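Local coordinates for protein endo-b-1,4-glucanase (Nasutitermes takasagoensis, PDB 1KS8) that probably hydrolyses internal beta-1,4-glucosidic linkages of cellulose and related glucans, as a family 9 glycoside hydrolase with an (alpha/alpha)6 fold, at residues P147-A152 with A209-E214; E214-A219 with S237-F242. All coordinates share one frame; numbering follows the deposited sequence.

Contact 1: residues P147-A152 with A209-E214; sequences PGSDLA and ADYRDE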
loop_
_atom_site.group_PDB
_atom_site.type_symbol
_atom_site.label_atom_id
_atom_site.label_comp_id
_atom_site.label_asym_id
_atom_site.label_seq_id
_atom_site.Cartn_x
_atom_site.Cartn_y
_atom_site.Cartn_z
ATOM N N PRO A 147 -10.508 7.775 -19.388
ATOM C CA PRO A 147 -10.556 8.012 -17.942
ATOM C C PRO A 147 -10.121 6.884 -17.012
ATOM O O PRO A 147 -9.850 5.764 -17.435
ATOM C CB PRO A 147 -12.011 8.411 -17.718
ATOM C CG PRO A 147 -12.725 7.543 -18.690
ATOM C CD PRO A 147 -11.871 7.672 -19.942
ATOM N N GLY A 148 -10.060 7.215 -15.728
ATOM C CA GLY A 148 -9.673 6.252 -14.713
ATOM C C GLY A 148 -10.027 6.819 -13.355
ATOM O O GLY A 148 -9.151 7.261 -12.611
ATOM N N SER A 149 -11.321 6.809 -13.038
ATOM C CA SER A 149 -11.819 7.342 -11.774
ATOM C C SER A 149 -11.204 6.676 -10.554
ATOM O O SER A 149 -10.956 7.336 -9.546
ATOM C CB SER A 149 -13.340 7.202 -11.704
ATOM O OG SER A 149 -13.955 7.839 -12.808
ATOM N N ASP A 150 -10.972 5.370 -10.636
ATOM C CA ASP A 150 -10.380 4.662 -9.509
ATOM C C ASP A 150 -8.927 5.065 -9.278
ATOM O O ASP A 150 -8.531 5.353 -8.149
ATOM C CB ASP A 150 -10.499 3.135 -9.677
ATOM C CG ASP A 150 -10.316 2.662 -11.116
ATOM O OD1 ASP A 150 -9.910 3.447 -11.997
ATOM O OD2 ASP A 150 -10.580 1.463 -11.361
ATOM N N LEU A 151 -8.140 5.103 -10.350
ATOM C CA LEU A 151 -6.735 5.483 -10.250
ATOM C C LEU A 151 -6.583 6.941 -9.825
ATOM O O LEU A 151 -5.818 7.251 -8.911
ATOM C CB LEU A 151 -6.036 5.268 -11.592
ATOM C CG LEU A 151 -4.593 5.767 -11.704
ATOM C CD1 LEU A 151 -3.698 5.017 -10.729
ATOM C CD2 LEU A 151 -4.110 5.573 -13.133
ATOM N N ALA A 152 -7.309 7.834 -10.494
ATOM C CA ALA A 152 -7.247 9.255 -10.172
ATOM C C ALA A 152 -7.780 9.503 -8.761
ATOM O O ALA A 152 -7.242 10.326 -8.016
ATOM C CB ALA A 152 -8.057 10.059 -11.188
ATOM N N ALA A 209 -12.082 -2.864 -10.313
ATOM C CA ALA A 209 -13.221 -3.624 -9.816
ATOM C C ALA A 209 -14.420 -2.712 -10.065
ATOM O O ALA A 209 -14.995 -2.707 -11.154
ATOM C CB ALA A 209 -13.061 -3.905 -8.328
ATOM N N ASP A 210 -14.786 -1.934 -9.054
ATOM C CA ASP A 210 -15.887 -0.986 -9.167
ATOM C C ASP A 210 -15.329 0.333 -8.648
ATOM O O ASP A 210 -15.233 0.546 -7.440
ATOM C CB ASP A 210 -17.080 -1.444 -8.326
ATOM C CG ASP A 210 -18.319 -0.601 -8.563
ATOM O OD1 ASP A 210 -19.437 -1.112 -8.336
ATOM O OD2 ASP A 210 -18.178 0.575 -8.962
ATOM N N TYR A 211 -14.955 1.208 -9.576
ATOM C CA TYR A 211 -14.351 2.494 -9.241
ATOM C C TYR A 211 -15.156 3.423 -8.343
ATOM O O TYR A 211 -14.607 4.370 -7.781
ATOM C CB TYR A 211 -13.982 3.244 -10.529
ATOM C CG TYR A 211 -15.164 3.742 -11.339
ATOM C CD1 TYR A 211 -15.941 4.815 -10.897
ATOM C CD2 TYR A 211 -15.501 3.144 -12.552
ATOM C CE1 TYR A 211 -17.024 5.279 -11.641
ATOM C CE2 TYR A 211 -16.581 3.600 -13.305
ATOM C CZ TYR A 211 -17.336 4.666 -12.843
ATOM O OH TYR A 211 -18.402 5.122 -13.587
ATOM N N ARG A 212 -16.447 3.160 -8.200
ATOM C CA ARG A 212 -17.305 4.022 -7.396
ATOM C C ARG A 212 -16.881 4.250 -5.944
ATOM O O ARG A 212 -17.048 5.352 -5.422
ATOM C CB ARG A 212 -18.744 3.508 -7.471
ATOM C CG ARG A 212 -19.294 3.582 -8.889
ATOM C CD ARG A 212 -20.660 2.932 -9.032
ATOM N NE ARG A 212 -21.136 3.010 -10.412
ATOM C CZ ARG A 212 -20.529 2.437 -11.450
ATOM N NH1 ARG A 212 -19.418 1.735 -11.267
ATOM N NH2 ARG A 212 -21.028 2.572 -12.671
ATOM N N ASP A 213 -16.324 3.237 -5.288
ATOM C CA ASP A 213 -15.902 3.425 -3.902
ATOM C C ASP A 213 -14.738 4.411 -3.807
ATOM O O ASP A 213 -14.569 5.087 -2.791
ATOM C CB ASP A 213 -15.526 2.081 -3.260
ATOM C CG ASP A 213 -14.364 1.402 -3.950
ATOM O OD1 ASP A 213 -14.370 1.327 -5.193
ATOM O OD2 ASP A 213 -13.447 0.925 -3.245
ATOM N N GLU A 214 -13.950 4.505 -4.875
ATOM C CA GLU A 214 -12.813 5.422 -4.913
ATOM C C GLU A 214 -13.249 6.882 -4.891
ATOM O O GLU A 214 -12.574 7.733 -4.311
ATOM C CB GLU A 214 -11.967 5.175 -6.164
ATOM C CG GLU A 214 -11.170 3.885 -6.138
ATOM C CD GLU A 214 -10.229 3.819 -4.959
ATOM O OE1 GLU A 214 -9.608 4.855 -4.640
ATOM O OE2 GLU A 214 -10.105 2.732 -4.355
HETATM O O HOH W 1 -11.622 -0.277 -9.295
#

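Contact 2: residues E214-A219 with S237-F242; sequences ELVWAA and SLYDEF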
loop_
_atom_site.group_PDB
_atom_site.type_symbol
_atom_site.label_atom_id
_atom_site.label_comp_id
_atom_site.label_asym_id
_atom_site.label_seq_id
_atom_site.Cartn_x
_atom_site.Cartn_y
_atom_site.Cartn_z
ATOM N N GLU A 214 -13.950 4.505 -4.875
ATOM C CA GLU A 214 -12.813 5.422 -4.913
ATOM C C GLU A 214 -13.249 6.882 -4.891
ATOM O O GLU A 214 -12.574 7.733 -4.311
ATOM C CB GLU A 214 -11.967 5.175 -6.164
ATOM C CG GLU A 214 -11.170 3.885 -6.138
ATOM C CD GLU A 214 -10.229 3.819 -4.959
ATOM O OE1 GLU A 214 -9.608 4.855 -4.640
ATOM O OE2 GLU A 214 -10.105 2.732 -4.355
ATOM N N LEU A 215 -14.370 7.178 -5.539
ATOM C CA LEU A 215 -14.875 8.546 -5.569
ATOM C C LEU A 215 -15.280 8.987 -4.163
ATOM O O LEU A 215 -15.028 10.122 -3.759
ATOM C CB LEU A 215 -16.068 8.649 -6.527
ATOM C CG LEU A 215 -15.724 8.461 -8.009
ATOM C CD1 LEU A 215 -17.000 8.460 -8.842
ATOM C CD2 LEU A 215 -14.789 9.575 -8.461
ATOM N N VAL A 216 -15.899 8.078 -3.415
ATOM C CA VAL A 216 -16.323 8.378 -2.051
ATOM C C VAL A 216 -15.095 8.510 -1.150
ATOM O O VAL A 216 -15.010 9.414 -0.320
ATOM C CB VAL A 216 -17.233 7.258 -1.492
ATOM C CG1 VAL A 216 -17.702 7.619 -0.096
ATOM C CG2 VAL A 216 -18.428 7.041 -2.418
ATOM N N TRP A 217 -14.148 7.594 -1.328
ATOM C CA TRP A 217 -12.902 7.566 -0.565
ATOM C C TRP A 217 -12.141 8.879 -0.765
ATOM O O TRP A 217 -11.722 9.520 0.202
ATOM C CB TRP A 217 -12.080 6.363 -1.048
ATOM C CG TRP A 217 -10.709 6.133 -0.450
ATOM C CD1 TRP A 217 -9.528 6.075 -1.140
ATOM C CD2 TRP A 217 -10.395 5.758 0.903
ATOM N NE1 TRP A 217 -8.508 5.678 -0.311
ATOM C CE2 TRP A 217 -9.009 5.476 0.948
ATOM C CE3 TRP A 217 -11.149 5.628 2.078
ATOM C CZ2 TRP A 217 -8.362 5.069 2.121
ATOM C CZ3 TRP A 217 -10.502 5.222 3.248
ATOM C CH2 TRP A 217 -9.124 4.947 3.257
ATOM N N ALA A 218 -11.977 9.282 -2.022
ATOM C CA ALA A 218 -11.273 10.518 -2.350
ATOM C C ALA A 218 -11.989 11.743 -1.780
ATOM O O ALA A 218 -11.357 12.640 -1.217
ATOM C CB ALA A 218 -11.131 10.654 -3.864
ATOM N N ALA A 219 -13.310 11.781 -1.929
ATOM C CA ALA A 219 -14.089 12.906 -1.425
ATOM C C ALA A 219 -13.954 13.015 0.089
ATOM O O ALA A 219 -13.808 14.111 0.630
ATOM C CB ALA A 219 -15.558 12.748 -1.810
ATOM N N SER A 237 -23.311 11.767 -0.429
ATOM C CA SER A 237 -24.303 11.637 -1.491
ATOM C C SER A 237 -23.966 10.431 -2.364
ATOM O O SER A 237 -24.837 9.624 -2.683
ATOM C CB SER A 237 -24.340 12.905 -2.348
ATOM O OG SER A 237 -24.844 14.006 -1.610
ATOM N N LEU A 238 -22.697 10.308 -2.746
ATOM C CA LEU A 238 -22.269 9.192 -3.579
ATOM C C LEU A 238 -22.336 7.881 -2.800
ATOM O O LEU A 238 -22.659 6.836 -3.362
ATOM C CB LEU A 238 -20.844 9.429 -4.100
ATOM C CG LEU A 238 -20.668 10.427 -5.256
ATOM C CD1 LEU A 238 -21.460 9.949 -6.459
ATOM C CD2 LEU A 238 -21.135 11.809 -4.855
ATOM N N TYR A 239 -22.039 7.940 -1.506
ATOM C CA TYR A 239 -22.087 6.747 -0.666
ATOM C C TYR A 239 -23.496 6.159 -0.713
ATOM O O TYR A 239 -23.670 4.947 -0.845
ATOM C CB TYR A 239 -21.706 7.097 0.779
ATOM C CG TYR A 239 -21.684 5.916 1.731
ATOM C CD1 TYR A 239 -22.869 5.382 2.244
ATOM C CD2 TYR A 239 -20.480 5.323 2.109
ATOM C CE1 TYR A 239 -22.852 4.288 3.110
ATOM C CE2 TYR A 239 -20.454 4.229 2.972
ATOM C CZ TYR A 239 -21.642 3.716 3.467
ATOM O OH TYR A 239 -21.618 2.631 4.317
ATOM N N ASP A 240 -24.499 7.027 -0.608
ATOM C CA ASP A 240 -25.891 6.593 -0.645
ATOM C C ASP A 240 -26.303 6.186 -2.055
ATOM O O ASP A 240 -26.952 5.160 -2.245
ATOM C CB ASP A 240 -26.821 7.705 -0.148
ATOM C CG ASP A 240 -26.593 8.053 1.308
ATOM O OD1 ASP A 240 -26.167 7.165 2.075
ATOM O OD2 ASP A 240 -26.859 9.212 1.692
ATOM N N GLU A 241 -25.923 6.994 -3.041
ATOM C CA GLU A 241 -26.261 6.718 -4.435
ATOM C C GLU A 241 -25.754 5.345 -4.863
ATOM O O GLU A 241 -26.482 4.559 -5.474
ATOM C CB GLU A 241 -25.647 7.780 -5.353
ATOM C CG GLU A 241 -26.094 7.675 -6.806
ATOM C CD GLU A 241 -25.262 8.530 -7.748
ATOM O OE1 GLU A 241 -24.938 9.681 -7.389
ATOM O OE2 GLU A 241 -24.944 8.051 -8.857
ATOM N N PHE A 242 -24.498 5.067 -4.536
ATOM C CA PHE A 242 -23.859 3.806 -4.891
ATOM C C PHE A 242 -24.222 2.668 -3.936
ATOM O O PHE A 242 -23.910 1.506 -4.199
ATOM C CB PHE A 242 -22.340 3.998 -4.920
ATOM C CG PHE A 242 -21.870 5.044 -5.901
ATOM C CD1 PHE A 242 -20.643 5.675 -5.723
ATOM C CD2 PHE A 242 -22.639 5.380 -7.012
ATOM C CE1 PHE A 242 -20.186 6.625 -6.637
ATOM C CE2 PHE A 242 -22.191 6.329 -7.932
ATOM C CZ PHE A 242 -20.963 6.951 -7.744
#

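Contact 1: residues P147-A152 with A209-E214
The CA atoms of Asp150 and Tyr211 lie 4.5 Å apart, where the first turn of helix 149-165 meets the bend leading into helix 212-226. At this close approach the CB groups meet, Asp150 CB resting 3.6 Å from Tyr211 CB, while the tyrosine ring extends past it toward Ser149; the Asp150 and Tyr211 side chains cross at about a right angle. Ser149, small enough to fit beside an aromatic ring, sets CB 3.6 Å from Tyr211 CD1. Its OG stands over one ring face, toward the rim, and hydrogen-bonds to Ala188 O. Over the opposite face lies Arg212 NH1, which forms a salt bridge of 2.9 Å with Asp210 OD2. That oxygen also caps Arg212 N, the two donors reaching it from opposite sides of the carboxylate plane. Asp150 OD2 accepts from a water, 2.9 Å away, that itself accepts from Ala209 N at 2.8 Å. OD2 also bonds to Ser208 OG, and OD1 to Tyr195 N. An alanine in place of Asp150 would probably leave Ser208 OG, Tyr195 N and the bridging water without their carboxylate partner, losing the water link to Ala209 N. Glu214 lays CG 3.5 Å from Asp150 CA, and its OE2 forms a salt bridge with Lys256 NZ. Asp210, Asp213 and Glu214 bind calcium, with Asp254, in another structure of this protein, though no ion is bound here. Around the contact, Phe63 of helix 62-78 packs on Asp150 and Glu214, helix 171-190 meets Ala152, and Ile142 of strand 139-142 lies against Leu151 and Ala152.

Contact 2: residues E214-A219 with S237-F242
Val216 projects from helix 212-226 onto residues 238-242 and meets Leu238, Tyr239 and Phe242; its CA comes within 6.1 Å of the CA of Tyr239. A beta-branched residue suits this place because its two methyls can serve different neighbours. With CG1 anti to the backbone N (chi1 -178°), CG2 falls beside that N and anti to the carbonyl carbon, and the methyls part. CG2 takes the Leu238 side, 3.8 Å from Leu238 CB, and lies equally close to the backbone, at 3.8 Å from Tyr239 N. The Val216 and Leu238 side chains point opposite ways as they pass, so the touch is made at the root of the leucine. Val216 CG1 goes to Tyr239 instead, 4.1 Å from Tyr239 CB, and sits at the edge of the phenol ring near its plane. Tyr239 has CG anti to its backbone N (chi1 -178°), an arrangement that goes with CB and the ring edge facing Val216 CG1; farther out, the ring's OH hydrogen-bonds to Gln261, so an aromatic residue with a polar tip can line the interface and still reach a partner on helix 257-268. Phe242 receives two aliphatic groups: Leu215 CD1 approaches the ring edge near its plane, 4.3 Å from Phe242 CE1, while Val216 CG2 lies 4.2 Å from Phe242 CD1. The side chains meet through carbon alone: valine and leucine methyls, the CB groups of Leu238 and Tyr239, and ring carbons. Val260 of helix 257-268 and Leu244 extend this packing around Val216. The two helices run antiparallel and follow one another in sequence with a short turn between them, making an alpha-helical hairpin of the kind that recurs in the (alpha/alpha)6 barrel of family 9 glycoside hydrolases.

Overall arrangement
From the N terminus, the chain first reaches 147-152, then travels 56 residues, mostly helical and including helix 171-190, before 209-214 returns to close contact 1. Glu214 ends that loop and also begins contact 2, whose own loop is much shorter: 17 residues pass before 237-242 comes back against 214-219. The loops therefore follow in series, neither nested nor crossed, with helix 212-226 common to both. It is tied at its start to helix 149-165 and, a little farther on, to helix 229-241. The two contacts, with centres about 11 Å apart, also touch directly: Arg212 CB packs 3.4 Å from Phe242 CD1.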